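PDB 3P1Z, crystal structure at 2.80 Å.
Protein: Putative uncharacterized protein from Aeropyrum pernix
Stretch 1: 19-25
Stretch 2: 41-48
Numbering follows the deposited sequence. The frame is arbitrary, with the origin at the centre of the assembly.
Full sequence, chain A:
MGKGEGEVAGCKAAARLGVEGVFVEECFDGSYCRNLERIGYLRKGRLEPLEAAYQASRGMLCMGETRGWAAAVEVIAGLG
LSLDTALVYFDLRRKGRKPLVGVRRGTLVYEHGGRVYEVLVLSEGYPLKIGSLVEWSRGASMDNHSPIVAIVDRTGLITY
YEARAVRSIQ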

# COMPACT_ATOMS: atom_id res chain seq x y z
N VAL A 19 -31.27 -32.32 0.50
CA VAL A 19 -31.47 -31.07 -0.23
C VAL A 19 -31.07 -29.83 0.57
O VAL A 19 -30.39 -28.95 0.05
CB VAL A 19 -32.92 -30.90 -0.70
CG1 VAL A 19 -33.22 -29.42 -0.92
CG2 VAL A 19 -33.16 -31.69 -1.98
N GLU A 20 -31.51 -29.76 1.82
CA GLU A 20 -31.01 -28.70 2.70
C GLU A 20 -30.60 -29.28 4.03
O GLU A 20 -31.41 -29.39 4.97
CB GLU A 20 -32.02 -27.58 2.93
CG GLU A 20 -31.40 -26.16 2.92
CD GLU A 20 -30.25 -25.95 3.92
OE1 GLU A 20 -29.38 -25.08 3.64
OE2 GLU A 20 -30.20 -26.62 4.98
N GLY A 21 -29.33 -29.66 4.11
CA GLY A 21 -28.77 -30.07 5.37
C GLY A 21 -28.08 -31.40 5.34
O GLY A 21 -28.29 -32.26 4.47
N VAL A 22 -27.21 -31.55 6.33
CA VAL A 22 -26.51 -32.78 6.60
C VAL A 22 -27.29 -33.47 7.70
O VAL A 22 -27.71 -32.84 8.67
CB VAL A 22 -25.07 -32.53 7.07
CG1 VAL A 22 -24.46 -33.82 7.62
CG2 VAL A 22 -24.24 -31.98 5.93
N PHE A 23 -27.49 -34.77 7.50
CA PHE A 23 -28.17 -35.58 8.50
C PHE A 23 -27.31 -36.75 8.95
O PHE A 23 -26.88 -37.58 8.15
CB PHE A 23 -29.54 -36.07 8.00
CG PHE A 23 -30.16 -37.05 8.93
CD1 PHE A 23 -30.11 -36.81 10.28
CD2 PHE A 23 -30.78 -38.21 8.47
CE1 PHE A 23 -30.65 -37.71 11.19
CE2 PHE A 23 -31.32 -39.13 9.38
CZ PHE A 23 -31.24 -38.88 10.73
N VAL A 24 -27.09 -36.81 10.25
CA VAL A 24 -26.35 -37.92 10.83
C VAL A 24 -27.22 -39.17 10.92
O VAL A 24 -28.31 -39.16 11.50
CB VAL A 24 -25.77 -37.54 12.21
CG1 VAL A 24 -25.02 -38.71 12.82
CG2 VAL A 24 -24.85 -36.33 12.06
N GLU A 25 -26.74 -40.26 10.34
CA GLU A 25 -27.47 -41.52 10.35
C GLU A 25 -26.89 -42.55 11.34
O GLU A 25 -27.63 -43.37 11.88
CB GLU A 25 -27.60 -42.08 8.93
CG GLU A 25 -28.27 -41.10 7.96
CD GLU A 25 -28.17 -41.52 6.50
OE1 GLU A 25 -27.04 -41.60 5.97
OE2 GLU A 25 -29.22 -41.75 5.86
N TYR A 41 -24.28 -27.97 17.79
CA TYR A 41 -24.14 -28.09 16.34
C TYR A 41 -25.08 -29.17 15.78
O TYR A 41 -25.74 -28.96 14.74
CB TYR A 41 -22.69 -28.38 15.94
CG TYR A 41 -21.79 -27.18 16.12
CD1 TYR A 41 -22.14 -25.95 15.59
CD2 TYR A 41 -20.59 -27.28 16.80
CE1 TYR A 41 -21.34 -24.85 15.74
CE2 TYR A 41 -19.77 -26.18 16.96
CZ TYR A 41 -20.15 -24.97 16.43
OH TYR A 41 -19.35 -23.88 16.56
N LEU A 42 -25.15 -30.31 16.46
CA LEU A 42 -26.00 -31.42 16.06
C LEU A 42 -27.21 -31.54 16.98
O LEU A 42 -27.08 -31.85 18.16
CB LEU A 42 -25.20 -32.72 16.07
CG LEU A 42 -26.01 -34.03 16.02
CD1 LEU A 42 -26.56 -34.24 14.63
CD2 LEU A 42 -25.14 -35.20 16.43
N ARG A 43 -28.39 -31.29 16.42
CA ARG A 43 -29.60 -31.39 17.21
C ARG A 43 -30.56 -32.33 16.51
O ARG A 43 -31.14 -32.00 15.46
CB ARG A 43 -30.22 -30.00 17.45
CG ARG A 43 -31.55 -30.01 18.19
CD ARG A 43 -31.45 -30.68 19.57
NE ARG A 43 -32.77 -30.90 20.16
CZ ARG A 43 -33.01 -31.14 21.45
NH1 ARG A 43 -32.00 -31.19 22.32
NH2 ARG A 43 -34.26 -31.33 21.86
N LYS A 44 -30.71 -33.52 17.08
CA LYS A 44 -31.54 -34.57 16.49
C LYS A 44 -31.08 -34.91 15.09
O LYS A 44 -31.83 -34.76 14.12
CB LYS A 44 -32.97 -34.11 16.45
CG LYS A 44 -33.23 -33.22 17.63
CD LYS A 44 -34.40 -33.73 18.41
CE LYS A 44 -35.46 -34.25 17.46
NZ LYS A 44 -36.61 -34.91 18.19
N GLY A 45 -29.84 -35.36 15.01
CA GLY A 45 -29.26 -35.76 13.75
C GLY A 45 -28.93 -34.63 12.79
O GLY A 45 -28.00 -34.75 12.00
N ARG A 46 -29.69 -33.53 12.84
CA ARG A 46 -29.42 -32.39 11.97
C ARG A 46 -28.13 -31.69 12.37
O ARG A 46 -28.05 -31.10 13.46
CB ARG A 46 -30.56 -31.40 12.02
CG ARG A 46 -31.93 -32.05 12.06
CD ARG A 46 -33.02 -30.98 11.99
NE ARG A 46 -32.99 -30.27 10.71
CZ ARG A 46 -32.25 -29.20 10.46
NH1 ARG A 46 -32.29 -28.63 9.26
NH2 ARG A 46 -31.46 -28.69 11.41
N LEU A 47 -27.13 -31.76 11.49
CA LEU A 47 -25.87 -31.04 11.67
C LEU A 47 -25.87 -29.73 10.89
O LEU A 47 -26.35 -29.64 9.74
CB LEU A 47 -24.67 -31.90 11.25
CG LEU A 47 -23.31 -31.52 11.84
CD1 LEU A 47 -23.39 -31.48 13.35
CD2 LEU A 47 -22.19 -32.45 11.39
N GLU A 48 -25.33 -28.70 11.53
CA GLU A 48 -25.15 -27.40 10.91
C GLU A 48 -24.03 -27.46 9.88
O GLU A 48 -22.88 -27.76 10.23
CB GLU A 48 -24.82 -26.36 11.98
CG GLU A 48 -25.82 -26.32 13.12
CD GLU A 48 -25.70 -25.05 13.93
OE1 GLU A 48 -24.81 -24.22 13.60
OE2 GLU A 48 -26.49 -24.87 14.88

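Antiparallel pairing of stretch 1 with the returning arm of a tight hairpin in stretch 2, built round Val22, Leu47 and Val24. Val22 and Leu47, the two residues that lose the most surface to the partner stretch, form a hydrogen-bonded bridge pair with CA atoms 5.4 Å apart. Leu47 N donates to Val22 O at 3.1 Å, with an N-H...O angle of 160°. Both side chains leave the same face of the sheet, so Val22 CG1 packs against Leu47 CB at 4.1 Å; both residues are buried, a setting that suits branched, apolar side chains with no polar group to satisfy. One residue pair along, Phe23 faces Arg46 in a non-hydrogen-bonded bridge, CA to CA 4.9 Å, and their side chains occupy the other face, where the long, charged Arg46 is exposed. The second hydrogen bond follows: Val24 N donates to Gly45 O at 2.9 Å and is almost straight at 177°. Val24 (chi1 t) directs its CA-to-CB bond toward stretch 2, and its CG2 meets Leu42 CD1 at 3.7 Å, so this buried valine reaches the first arm through its side chain and the turn through its backbone N. The hairpin is closed by a type I' turn from Arg43 to Arg46, with Arg43 N bonded to Arg46 O at 3.0 Å and a weak return bond from Arg46 N to Arg43 O at 3.4 Å. Gly45 suits its place twice over: its positive phi favours glycine, and a CB here would lie 2.2 Å from Phe23 CE1, a clash. The space left free admits the Phe23 ring, whose edge approaches Gly45 O, 3.4 Å from CD1. Gly21, at phi 128° and psi 158°, also has backbone angles that call for glycine, since a CB would jam against the preceding carbonyl. Altogether 329 Å² is buried, summed over both stretches.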